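Local coordinates for protein RsfP (PDB 4GLJ) that probably catalyses the phosphate-dependent cleavage of methylthioadenosine, as a phosphorylase-superfamily enzyme, and binds the dye rhodamine B, at residues Y83-T87 with L88-Y92; T199-P202 with E203-L206; K37-P41 with Y42-S46; F61-R64 with H65-H69; Q251-K254 with Q255-L259. All blocks are in the same frame, centred on the assembly; numbering follows the deposited sequence.

Contact 1: residues Y83-T87 with L88-Y92; sequences YALKT and LGVRY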
# COMPACT_ATOMS: atom_id res chain seq x y z
N TYR A 83 -9.00 -1.89 -21.57
CA TYR A 83 -10.30 -2.28 -22.09
C TYR A 83 -10.40 -1.84 -23.58
O TYR A 83 -10.87 -2.58 -24.49
CB TYR A 83 -11.44 -1.63 -21.32
CG TYR A 83 -12.82 -2.25 -21.62
CD1 TYR A 83 -13.33 -3.30 -20.84
CD2 TYR A 83 -13.62 -1.82 -22.71
CE1 TYR A 83 -14.58 -3.87 -21.11
CE2 TYR A 83 -14.87 -2.39 -22.99
CZ TYR A 83 -15.33 -3.42 -22.18
OH TYR A 83 -16.54 -4.03 -22.45
N ALA A 84 -10.00 -0.61 -23.86
CA ALA A 84 -10.03 -0.08 -25.24
C ALA A 84 -9.21 -0.97 -26.22
O ALA A 84 -9.65 -1.25 -27.33
CB ALA A 84 -9.54 1.36 -25.24
N LEU A 85 -8.05 -1.46 -25.79
CA LEU A 85 -7.17 -2.23 -26.67
C LEU A 85 -7.83 -3.59 -26.86
O LEU A 85 -7.85 -4.11 -27.97
CB LEU A 85 -5.77 -2.38 -26.07
CG LEU A 85 -4.95 -1.08 -26.01
CD1 LEU A 85 -3.60 -1.31 -25.34
CD2 LEU A 85 -4.73 -0.47 -27.42
N LYS A 86 -8.38 -4.16 -25.78
CA LYS A 86 -9.26 -5.33 -25.95
C LYS A 86 -10.36 -5.18 -26.99
O LYS A 86 -10.56 -6.09 -27.80
CB LYS A 86 -9.87 -5.78 -24.60
CG LYS A 86 -10.56 -7.12 -24.75
CD LYS A 86 -9.47 -8.21 -25.00
CE LYS A 86 -10.21 -9.57 -25.06
NZ LYS A 86 -9.25 -10.73 -25.15
N THR A 87 -11.07 -4.06 -27.03
CA THR A 87 -12.11 -3.87 -28.01
C THR A 87 -11.57 -3.86 -29.44
O THR A 87 -12.32 -4.12 -30.39
CB THR A 87 -12.97 -2.61 -27.80
OG1 THR A 87 -12.20 -1.43 -28.11
CG2 THR A 87 -13.53 -2.55 -26.37
N LEU A 88 -10.28 -3.60 -29.61
CA LEU A 88 -9.71 -3.57 -30.99
C LEU A 88 -9.28 -4.98 -31.41
O LEU A 88 -8.85 -5.20 -32.53
CB LEU A 88 -8.50 -2.59 -31.01
CG LEU A 88 -8.86 -1.10 -30.88
CD1 LEU A 88 -7.65 -0.18 -30.65
CD2 LEU A 88 -9.60 -0.68 -32.16
N GLY A 89 -9.34 -5.93 -30.48
CA GLY A 89 -8.92 -7.31 -30.72
C GLY A 89 -7.46 -7.58 -30.49
O GLY A 89 -6.90 -8.56 -30.96
N VAL A 90 -6.80 -6.70 -29.74
CA VAL A 90 -5.37 -6.83 -29.49
C VAL A 90 -5.14 -8.10 -28.70
O VAL A 90 -5.84 -8.39 -27.72
CB VAL A 90 -4.86 -5.59 -28.69
CG1 VAL A 90 -3.43 -5.76 -28.16
CG2 VAL A 90 -4.99 -4.34 -29.60
N ARG A 91 -4.17 -8.88 -29.15
CA ARG A 91 -3.81 -10.14 -28.54
C ARG A 91 -2.41 -10.01 -27.93
O ARG A 91 -2.03 -10.81 -27.09
CB ARG A 91 -3.81 -11.22 -29.64
CG ARG A 91 -5.21 -11.43 -30.22
CD ARG A 91 -5.18 -12.28 -31.48
NE ARG A 91 -4.49 -13.53 -31.22
CZ ARG A 91 -3.48 -14.01 -31.92
NH1 ARG A 91 -3.04 -13.39 -33.00
NH2 ARG A 91 -2.94 -15.12 -31.52
N TYR A 92 -1.67 -9.00 -28.39
CA TYR A 92 -0.28 -8.80 -27.89
C TYR A 92 -0.05 -7.36 -27.58
O TYR A 92 -0.34 -6.51 -28.38
CB TYR A 92 0.80 -9.21 -28.90
CG TYR A 92 0.66 -10.67 -29.41
CD1 TYR A 92 1.14 -11.76 -28.66
CD2 TYR A 92 -0.03 -10.93 -30.60
CE1 TYR A 92 1.01 -13.08 -29.12
CE2 TYR A 92 -0.20 -12.25 -31.09
CZ TYR A 92 0.34 -13.30 -30.35
OH TYR A 92 0.19 -14.57 -30.83
O HOH W 1 -7.64 -10.25 -27.44
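Val90 lays its CG2 methyl over the final turn of helix 78-87, where it comes within 3.3 Å of Leu85 O and 4.1 Å of Leu85 CB. The methyl gets there because CG2 stands beside the backbone N, with CG1 anti to that N (chi1 169°). Leu85 and Leu88 then extend the oily patch, their CD2 and CD1 methyls 4.4 Å apart. The backbone between them forms a Schellman motif. Gly89, at positive phi, donates from its N to Lys86 O at 2.9 Å, and Val90 N reaches back weakly to Leu85 O at 3.3 Å. A side chain at Gly89 would run into the carbonyl oxygen before it. Thr87 OG1 bonds to Ala84 O at 2.7 Å, the same oxygen that takes a weak bond from Leu88 N; that N-H is also given to Leu85 O. A water joins Lys86 NZ (2.8 Å) to Val90 O (2.6 Å), while NZ also holds Ala210 O. The helix therefore ends with the carbonyls of Ala84, Leu85 and Lys86 engaged by nearby N-H and hydroxyl groups, while apolar side chains face the sheet: Leu85 and Val90 rest on Ala17 of strand 16-20, Leu88 on Ile49 of strand 49-54.

Contact 2: residues T199-P202 with E203-L206; sequences TNMP and EAKL. With PO4 (phosphate ion), chain D.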
# COMPACT_ATOMS: atom_id res chain seq x y z
N THR A 199 4.67 2.55 -13.71
CA THR A 199 3.45 2.43 -14.57
C THR A 199 3.01 0.98 -14.95
O THR A 199 1.82 0.79 -15.33
CB THR A 199 3.62 3.20 -15.92
OG1 THR A 199 4.82 2.70 -16.57
CG2 THR A 199 3.77 4.65 -15.70
N ASN A 200 3.92 -0.01 -14.90
CA ASN A 200 3.55 -1.29 -15.48
C ASN A 200 2.65 -2.14 -14.58
O ASN A 200 2.11 -3.15 -15.03
CB ASN A 200 4.80 -2.02 -16.01
CG ASN A 200 5.31 -1.38 -17.35
OD1 ASN A 200 5.70 -2.09 -18.25
ND2 ASN A 200 5.13 -0.03 -17.52
N MET A 201 2.41 -1.68 -13.35
CA MET A 201 1.29 -2.16 -12.52
C MET A 201 0.36 -0.98 -12.30
O MET A 201 0.82 0.08 -11.92
CB MET A 201 1.79 -2.72 -11.18
CG MET A 201 2.55 -4.05 -11.31
SD MET A 201 1.33 -5.37 -11.62
CE MET A 201 2.38 -6.81 -11.65
N PRO A 202 -0.96 -1.14 -12.50
CA PRO A 202 -1.66 -2.45 -12.64
C PRO A 202 -1.79 -2.89 -14.10
O PRO A 202 -2.46 -3.88 -14.33
CB PRO A 202 -3.04 -2.14 -12.04
CG PRO A 202 -3.26 -0.71 -12.50
CD PRO A 202 -1.92 -0.05 -12.23
N GLU A 203 -1.12 -2.20 -15.02
CA GLU A 203 -1.26 -2.48 -16.50
C GLU A 203 -1.04 -3.97 -16.79
O GLU A 203 -1.87 -4.56 -17.51
CB GLU A 203 -0.28 -1.64 -17.27
CG GLU A 203 -0.68 -1.21 -18.65
CD GLU A 203 0.36 -0.25 -19.23
OE1 GLU A 203 1.47 -0.75 -19.60
OE2 GLU A 203 0.13 1.00 -19.24
N ALA A 204 -0.01 -4.58 -16.17
CA ALA A 204 0.24 -6.03 -16.44
C ALA A 204 -0.90 -6.94 -15.91
O ALA A 204 -1.24 -7.97 -16.55
CB ALA A 204 1.60 -6.52 -15.89
N LYS A 205 -1.42 -6.61 -14.71
CA LYS A 205 -2.55 -7.37 -14.12
C LYS A 205 -3.81 -7.27 -15.04
O LYS A 205 -4.54 -8.25 -15.24
CB LYS A 205 -2.87 -6.78 -12.71
CG LYS A 205 -1.79 -7.17 -11.67
CD LYS A 205 -2.12 -6.52 -10.31
CE LYS A 205 -1.16 -7.18 -9.30
NZ LYS A 205 -1.15 -6.48 -7.95
N LEU A 206 -4.15 -6.07 -15.42
CA LEU A 206 -5.32 -5.80 -16.24
C LEU A 206 -5.22 -6.49 -17.62
O LEU A 206 -6.19 -7.07 -18.10
CB LEU A 206 -5.53 -4.28 -16.38
CG LEU A 206 -5.86 -3.64 -14.98
CD1 LEU A 206 -5.74 -2.11 -15.01
CD2 LEU A 206 -7.27 -4.05 -14.49
P PO4 D . 6.65 5.28 -18.16
O1 PO4 D . 7.08 6.45 -17.33
O2 PO4 D . 7.66 5.28 -19.29
O3 PO4 D . 6.76 4.10 -17.26
O4 PO4 D . 5.24 5.41 -18.73
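A cis peptide bond joins Met201 to Pro202 at the start of helix 200-209; Ala204 N to Asn200 O at 2.8 Å opens the helix, and Leu206 N to Pro202 O at 3.0 Å, nearly straight at 172°, carries it on. Pro202 and Leu206 lie side by side and point the same way, with CG of the proline ring 3.8 Å from the leucine CD1 methyl. Met201 bends at chi2 (-75°), which swings its sulfur back to cross the lysine chain at about a right angle, SD resting 3.6 Å from Lys205 CG. Its terminal CE comes within 4.3 Å of Ala204 CB. This helix start borders what is consistent with the phosphate pocket of the phosphorylase fold: Thr199 OG1 donates to O3 of a bound phosphate, probably from the crystallisation liquor, at a very short 2.5 Å. Asn200 ND2 adds a weak bond to Thr199 OG1 at 2.9 Å, while its OD1 is taken up by Thr216 and Ser95. One turn on, Glu203 OE1 is bonded to Tyr214 OH, and the extended Lys205 chain runs past the sulfur to a salt bridge with Asp119.

Contact 3: residues K37-P41 with Y42-S46; sequences KIETP and YGEPS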
# COMPACT_ATOMS: atom_id res chain seq x y z
N LYS A 37 -11.25 7.31 -31.16
CA LYS A 37 -11.68 7.61 -29.80
C LYS A 37 -12.55 6.43 -29.42
O LYS A 37 -13.49 6.10 -30.12
CB LYS A 37 -12.48 8.92 -29.73
CG LYS A 37 -12.54 9.51 -28.31
CD LYS A 37 -13.42 10.77 -28.26
CE LYS A 37 -12.63 12.05 -28.55
NZ LYS A 37 -11.34 12.01 -27.77
N ILE A 38 -12.19 5.74 -28.36
CA ILE A 38 -12.92 4.56 -27.93
C ILE A 38 -13.58 4.92 -26.59
O ILE A 38 -12.89 5.42 -25.70
CB ILE A 38 -11.97 3.36 -27.81
CG1 ILE A 38 -11.43 3.01 -29.20
CG2 ILE A 38 -12.67 2.18 -27.15
CD1 ILE A 38 -10.29 2.01 -29.23
N GLU A 39 -14.89 4.72 -26.45
CA GLU A 39 -15.55 4.87 -25.15
C GLU A 39 -15.41 3.54 -24.41
O GLU A 39 -15.37 2.47 -25.05
CB GLU A 39 -17.01 5.21 -25.33
CG GLU A 39 -17.30 6.43 -26.23
CD GLU A 39 -17.17 7.78 -25.51
OE1 GLU A 39 -16.21 7.96 -24.71
OE2 GLU A 39 -18.05 8.67 -25.74
N THR A 40 -15.17 3.57 -23.10
CA THR A 40 -15.18 2.32 -22.37
C THR A 40 -16.05 2.49 -21.13
O THR A 40 -16.39 3.63 -20.72
CB THR A 40 -13.78 1.81 -21.94
OG1 THR A 40 -13.41 2.44 -20.71
CG2 THR A 40 -12.66 1.96 -23.05
N PRO A 41 -16.43 1.35 -20.51
CA PRO A 41 -17.14 1.44 -19.24
C PRO A 41 -16.29 2.07 -18.11
O PRO A 41 -16.85 2.39 -17.05
CB PRO A 41 -17.50 -0.02 -18.92
CG PRO A 41 -17.50 -0.71 -20.26
CD PRO A 41 -16.35 -0.05 -20.98
N TYR A 42 -15.00 2.29 -18.35
CA TYR A 42 -14.07 2.87 -17.35
C TYR A 42 -13.67 4.28 -17.72
O TYR A 42 -12.71 4.80 -17.21
CB TYR A 42 -12.80 1.98 -17.20
CG TYR A 42 -13.27 0.61 -16.87
CD1 TYR A 42 -13.36 -0.36 -17.85
CD2 TYR A 42 -13.70 0.29 -15.58
CE1 TYR A 42 -13.88 -1.61 -17.56
CE2 TYR A 42 -14.22 -0.97 -15.31
CZ TYR A 42 -14.29 -1.91 -16.35
OH TYR A 42 -14.76 -3.17 -16.13
N GLY A 43 -14.41 4.89 -18.63
CA GLY A 43 -14.14 6.23 -19.08
C GLY A 43 -13.17 6.20 -20.23
O GLY A 43 -13.01 5.16 -20.90
N GLU A 44 -12.50 7.34 -20.46
CA GLU A 44 -11.68 7.49 -21.63
C GLU A 44 -10.27 6.98 -21.41
O GLU A 44 -9.69 7.15 -20.33
CB GLU A 44 -11.62 8.97 -22.03
CG GLU A 44 -13.00 9.59 -22.19
CD GLU A 44 -12.95 10.91 -22.96
OE1 GLU A 44 -12.34 11.86 -22.41
OE2 GLU A 44 -13.51 10.98 -24.10
N PRO A 45 -9.68 6.37 -22.47
CA PRO A 45 -8.26 6.03 -22.43
C PRO A 45 -7.43 7.30 -22.32
O PRO A 45 -8.01 8.40 -22.47
CB PRO A 45 -7.98 5.40 -23.80
CG PRO A 45 -9.33 4.98 -24.26
CD PRO A 45 -10.31 6.01 -23.74
N SER A 46 -6.11 7.13 -22.11
CA SER A 46 -5.21 8.24 -21.89
C SER A 46 -5.23 9.23 -23.06
O SER A 46 -5.08 10.41 -22.83
CB SER A 46 -3.82 7.77 -21.74
OG SER A 46 -3.61 6.99 -20.61
O HOH W 2 -12.85 7.99 -25.18
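Thr40 and Gly43 clasp each other through the threonine hydroxyl. With chi1 at 84°, OG1 sits between the backbone N and the carbonyl carbon, and from there it does two jobs: it accepts from Tyr42 N at 2.8 Å and donates to Gly43 O, also at 2.8 Å, in the carbonyl plane and on a lone pair. A valine in place of Thr40 would probably leave Tyr42 N and Gly43 O without this partner, the turn then resting on its backbone bond, Gly43 N to Thr40 O at 3.1 Å. Tyr42 has CG beside its backbone N (chi1 -56°), which brings one ring face over Pro41, whose CB lies 4.2 Å above the plane near the rim. Beyond this turn the ring meets Phe128 and Arg291. Farther back, Pro45 CD packs 3.3 Å from Ile38 O. The side chains of Glu39 and Glu44 run side by side, Glu39 OE1 4.1 Å from Glu44 OE2, their carboxylate planes turned 45° apart. Lys37 NZ, near Glu44 but beyond salt-bridge distance, may ease this; its own salt bridge goes to Asp48. Together these are a type I beta turn with an ST turn at its first residue, set in the link between antiparallel strands 33-36 and 49-54.

Contact 4: residues F61-R64 with H65-H69; sequences FLTR and HGQGH. With RHB (N-[9-(2-carboxyphenyl)-6-(diethylamino)-3H-xanthen-3-ylidene]-N-ethylethanaminium), chain B; PO4 (phosphate ion), chain D.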
# COMPACT_ATOMS: atom_id res chain seq x y z
N PHE A 61 -1.24 2.16 -31.23
CA PHE A 61 -0.24 2.87 -30.43
C PHE A 61 -1.03 3.72 -29.41
O PHE A 61 -1.94 4.49 -29.81
CB PHE A 61 0.69 3.81 -31.24
CG PHE A 61 1.67 4.55 -30.35
CD1 PHE A 61 2.76 3.87 -29.78
CD2 PHE A 61 1.45 5.89 -29.98
CE1 PHE A 61 3.65 4.52 -28.90
CE2 PHE A 61 2.33 6.55 -29.08
CZ PHE A 61 3.43 5.87 -28.56
N LEU A 62 -0.73 3.54 -28.13
CA LEU A 62 -1.44 4.30 -27.06
C LEU A 62 -0.33 5.01 -26.24
O LEU A 62 0.60 4.35 -25.78
CB LEU A 62 -2.23 3.33 -26.19
CG LEU A 62 -2.94 3.95 -24.96
CD1 LEU A 62 -3.60 5.25 -25.42
CD2 LEU A 62 -4.00 2.99 -24.46
N THR A 63 -0.39 6.34 -26.13
CA THR A 63 0.58 7.09 -25.30
C THR A 63 0.08 7.02 -23.91
O THR A 63 -0.95 7.63 -23.63
CB THR A 63 0.59 8.58 -25.65
OG1 THR A 63 0.80 8.67 -27.05
CG2 THR A 63 1.74 9.24 -24.93
N ARG A 64 0.78 6.29 -23.04
CA ARG A 64 0.30 6.10 -21.70
C ARG A 64 -0.02 7.43 -20.90
O ARG A 64 -1.05 7.52 -20.16
CB ARG A 64 1.38 5.25 -20.95
CG ARG A 64 0.97 4.97 -19.56
CD ARG A 64 1.99 4.16 -18.81
NE ARG A 64 2.25 2.82 -19.37
CZ ARG A 64 3.38 2.39 -19.92
NH1 ARG A 64 4.41 3.20 -20.14
NH2 ARG A 64 3.47 1.11 -20.34
N HIS A 65 0.86 8.41 -21.04
CA HIS A 65 0.72 9.69 -20.27
C HIS A 65 -0.11 10.73 -20.93
O HIS A 65 -0.28 11.79 -20.36
CB HIS A 65 2.08 10.26 -19.92
CG HIS A 65 2.86 9.40 -18.96
ND1 HIS A 65 2.60 9.37 -17.64
CD2 HIS A 65 3.84 8.43 -19.19
CE1 HIS A 65 3.45 8.50 -17.02
NE2 HIS A 65 4.18 7.90 -17.97
N GLY A 66 -0.71 10.38 -22.08
CA GLY A 66 -1.49 11.29 -22.92
C GLY A 66 -0.64 12.24 -23.73
O GLY A 66 0.58 12.34 -23.53
N GLN A 67 -1.28 12.99 -24.62
CA GLN A 67 -0.55 14.03 -25.33
C GLN A 67 0.00 15.11 -24.39
O GLN A 67 -0.62 15.50 -23.38
CB GLN A 67 -1.35 14.61 -26.51
CG GLN A 67 -0.45 14.90 -27.73
CD GLN A 67 0.63 13.83 -27.98
OE1 GLN A 67 1.84 14.06 -27.72
NE2 GLN A 67 0.20 12.65 -28.46
N GLY A 68 1.24 15.47 -24.66
CA GLY A 68 1.90 16.47 -23.88
C GLY A 68 2.36 15.95 -22.57
O GLY A 68 2.74 16.74 -21.69
N HIS A 69 2.37 14.61 -22.40
CA HIS A 69 2.69 14.03 -21.10
C HIS A 69 1.85 14.68 -20.02
O HIS A 69 2.37 15.11 -19.01
CB HIS A 69 4.16 14.16 -20.77
CG HIS A 69 4.68 13.10 -19.82
ND1 HIS A 69 4.29 13.01 -18.52
CD2 HIS A 69 5.54 12.04 -20.05
CE1 HIS A 69 4.94 11.95 -17.94
NE2 HIS A 69 5.71 11.37 -18.88
O2 RHB B . 10.61 16.48 -17.20
C26 RHB B . 11.48 16.73 -16.34
C19 RHB B . 12.00 15.65 -15.45
C14 RHB B . 11.74 14.28 -15.56
C15 RHB B . 12.33 13.43 -14.64
C16 RHB B . 13.14 13.88 -13.62
C17 RHB B . 13.38 15.23 -13.50
C18 RHB B . 12.81 16.09 -14.42
C9 RHB B . 10.91 13.58 -16.58
C8 RHB B . 10.40 12.22 -16.21
C13 RHB B . 10.68 11.65 -14.98
C12 RHB B . 10.21 10.38 -14.62
C11 RHB B . 9.41 9.68 -15.49
N1 RHB B . 8.97 8.37 -15.19
C35 RHB B . 10.15 7.75 -14.58
C36 RHB B . 11.34 8.15 -15.44
C22 RHB B . 7.73 8.16 -14.39
C23 RHB B . 6.50 8.07 -15.31
C10 RHB B . 9.17 10.25 -16.74
C7 RHB B . 9.64 11.51 -17.09
O1 RHB B . 9.34 12.03 -18.32
C1 RHB B . 9.77 13.26 -18.76
C2 RHB B . 10.55 14.08 -17.95
C6 RHB B . 9.39 13.66 -20.03
C5 RHB B . 9.78 14.89 -20.52
C4 RHB B . 10.56 15.73 -19.73
C3 RHB B . 10.94 15.32 -18.45
N2 RHB B . 9.39 15.25 -21.82
C24 RHB B . 7.92 15.44 -21.94
C25 RHB B . 7.51 15.19 -23.37
C33 RHB B . 10.13 16.45 -22.28
C34 RHB B . 10.19 16.44 -23.79
O3 RHB B . 11.99 17.86 -16.23
P PO4 D . 6.65 5.28 -18.16
O1 PO4 D . 7.08 6.45 -17.33
O2 PO4 D . 7.66 5.28 -19.29
O3 PO4 D . 6.76 4.10 -17.26
O4 PO4 D . 5.24 5.41 -18.73
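Strand 57-63 ends in a type I beta turn from Thr63 to Gly66, closed by Gly66 N on Thr63 O at 3.2 Å; Gly66 has the positive phi that favours glycine. The turn throws Arg64 and His65, neighbours in sequence, onto a single phosphate. Arg64 runs out with CG anti to its backbone N (chi1 -179°) and bends at chi3, so that the edge of the guanidinium meets the ion and NH1 donates to phosphate O4 at 2.7 Å. His65 comes in edge-on as well, with the phosphorus in its ring plane: NE2 donates to O4 at 2.8 Å and more weakly to O1 at 3.3 Å. O4 is thus gripped by two side chains. Behind them, Leu71 O holds His65 ND1, and Glu203 makes a salt bridge with Arg64 NE, which probably steadies the guanidinium. A leucine in place of Arg64 would probably leave O4 with one fewer donor and the Glu203 carboxylate without its charged mate. Farther along, the imidazoles of His65 and His69 lie face against face but offset, CE1 of His69 being 3.4 Å above the His65 ring. Both rings reach the rhodamine B: His65 CE1 is 3.5 Å from the dye's C23, and His69 NE2, bonded to Ser22 OG, lies 3.7 Å from its O1. The ion probably came from the crystallisation liquor, but its donors, from this turn and from Thr199, Ser22 and Ala98, are consistent with the phosphate site of a nucleoside phosphorylase, with the dye in the adjoining pocket.

Contact 5: residues Q251-K254 with Q255-L259; sequences QVIK and QAVAL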
# COMPACT_ATOMS: atom_id res chain seq x y z
N GLN A 251 13.19 1.56 -33.04
CA GLN A 251 13.82 0.52 -33.90
C GLN A 251 13.53 -0.88 -33.39
O GLN A 251 13.18 -1.81 -34.16
CB GLN A 251 15.34 0.73 -34.06
CG GLN A 251 15.74 2.12 -34.51
CD GLN A 251 14.91 2.58 -35.69
OE1 GLN A 251 14.67 1.80 -36.65
NE2 GLN A 251 14.45 3.84 -35.64
N VAL A 252 13.55 -1.01 -32.05
CA VAL A 252 13.27 -2.29 -31.45
C VAL A 252 11.83 -2.72 -31.70
O VAL A 252 11.59 -3.88 -32.05
CB VAL A 252 13.63 -2.31 -29.93
CG1 VAL A 252 13.31 -3.71 -29.37
CG2 VAL A 252 15.13 -1.93 -29.72
N ILE A 253 10.87 -1.81 -31.46
CA ILE A 253 9.45 -2.03 -31.73
C ILE A 253 9.24 -2.44 -33.20
O ILE A 253 8.48 -3.39 -33.48
CB ILE A 253 8.66 -0.71 -31.40
CG1 ILE A 253 8.51 -0.50 -29.88
CG2 ILE A 253 7.31 -0.60 -32.08
CD1 ILE A 253 8.19 0.98 -29.60
N LYS A 254 9.85 -1.71 -34.13
CA LYS A 254 9.74 -2.11 -35.58
C LYS A 254 10.06 -3.60 -35.77
O LYS A 254 9.26 -4.35 -36.31
CB LYS A 254 10.61 -1.20 -36.49
CG LYS A 254 9.82 0.01 -36.90
CD LYS A 254 10.56 1.04 -37.77
CE LYS A 254 11.25 2.07 -36.88
NZ LYS A 254 11.40 3.37 -37.58
N GLN A 255 11.19 -4.03 -35.24
CA GLN A 255 11.61 -5.43 -35.30
C GLN A 255 10.69 -6.39 -34.57
O GLN A 255 10.41 -7.48 -35.08
CB GLN A 255 13.04 -5.57 -34.79
CG GLN A 255 14.13 -4.86 -35.61
CD GLN A 255 14.16 -5.23 -37.09
OE1 GLN A 255 13.85 -6.34 -37.49
NE2 GLN A 255 14.48 -4.26 -37.90
N ALA A 256 10.17 -5.97 -33.39
CA ALA A 256 9.31 -6.80 -32.58
C ALA A 256 7.93 -7.00 -33.21
O ALA A 256 7.43 -8.11 -33.21
CB ALA A 256 9.15 -6.20 -31.15
N VAL A 257 7.37 -5.94 -33.79
CA VAL A 257 6.10 -6.06 -34.45
C VAL A 257 6.23 -7.11 -35.61
O VAL A 257 5.40 -8.03 -35.77
CB VAL A 257 5.61 -4.70 -35.00
CG1 VAL A 257 4.42 -4.91 -35.92
CG2 VAL A 257 5.24 -3.72 -33.86
N ALA A 258 7.34 -7.02 -36.34
CA ALA A 258 7.58 -7.97 -37.43
C ALA A 258 7.57 -9.42 -36.92
O ALA A 258 6.90 -10.26 -37.49
CB ALA A 258 8.87 -7.64 -38.20
N LEU A 259 8.27 -9.68 -35.83
CA LEU A 259 8.36 -11.02 -35.31
C LEU A 259 7.03 -11.54 -34.75
O LEU A 259 6.73 -12.73 -34.90
CB LEU A 259 9.43 -11.08 -34.22
CG LEU A 259 10.83 -10.90 -34.81
CD1 LEU A 259 11.89 -10.61 -33.75
CD2 LEU A 259 11.25 -12.09 -35.66
O HOH W 3 14.78 -1.44 -36.58
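The carboxamides of Gln251 and Gln255, one turn apart, are joined through a water rather than directly: it donates to Gln251 OE1 at 3.2 Å and accepts from Gln255 NE2 at 3.1 Å. Its second proton goes to the backbone, Gln251 O at 2.9 Å, so three polar atoms fix it. In Gln255, CG lies beside the backbone N (chi1 -64°), which puts it 3.5 Å from Gln251 O; the bend at chi2 then turns the amide to the water. Under the amides, the backbone carries regular bonds four residues back, among them Gln255 N to Gln251 O at 3.2 Å and Val257 N to Ile253 O at 2.8 Å and 170°. These residues belong to the long helix 237-263 of the alpha/beta fold, which packs against the central sheet on one side and helix 145-157 on another. Toward the sheet, Ile253 and Val257 meet at a slant, CG2 to CG2 at 4.1 Å, and Val257 CG2 also presses to 3.3 Å from Ile253 O. Ile253 reaches Ile18, while Val257 touches Ile16, Val57 and Val59, all on strands 16-20 and 57-63. Ala256 sits against Ala154 of helix 145-157, and beside it Gln255 packs on Ala154 and Asn157.

How the contacts relate
All five contacts are local, each formed within one unbroken run, so none nests in or crosses another. From the N terminus, contact 3 forms the turn within the loop linking strands 33-36 and 49-54, and contact 4 follows at the end of strand 57-63; the two meet where Ser46 OG probably bonds to Arg64 O. Contact 1 then ends helix 78-87 and packs back on contact 3 through Tyr83 and Leu88. Later, contact 2 opens helix 200-209 and joins contact 4 through the Glu203-Arg64 salt bridge and the shared phosphate. Contact 5, on helix 237-263, stands apart, its nearest atoms about 6 Å from contact 4.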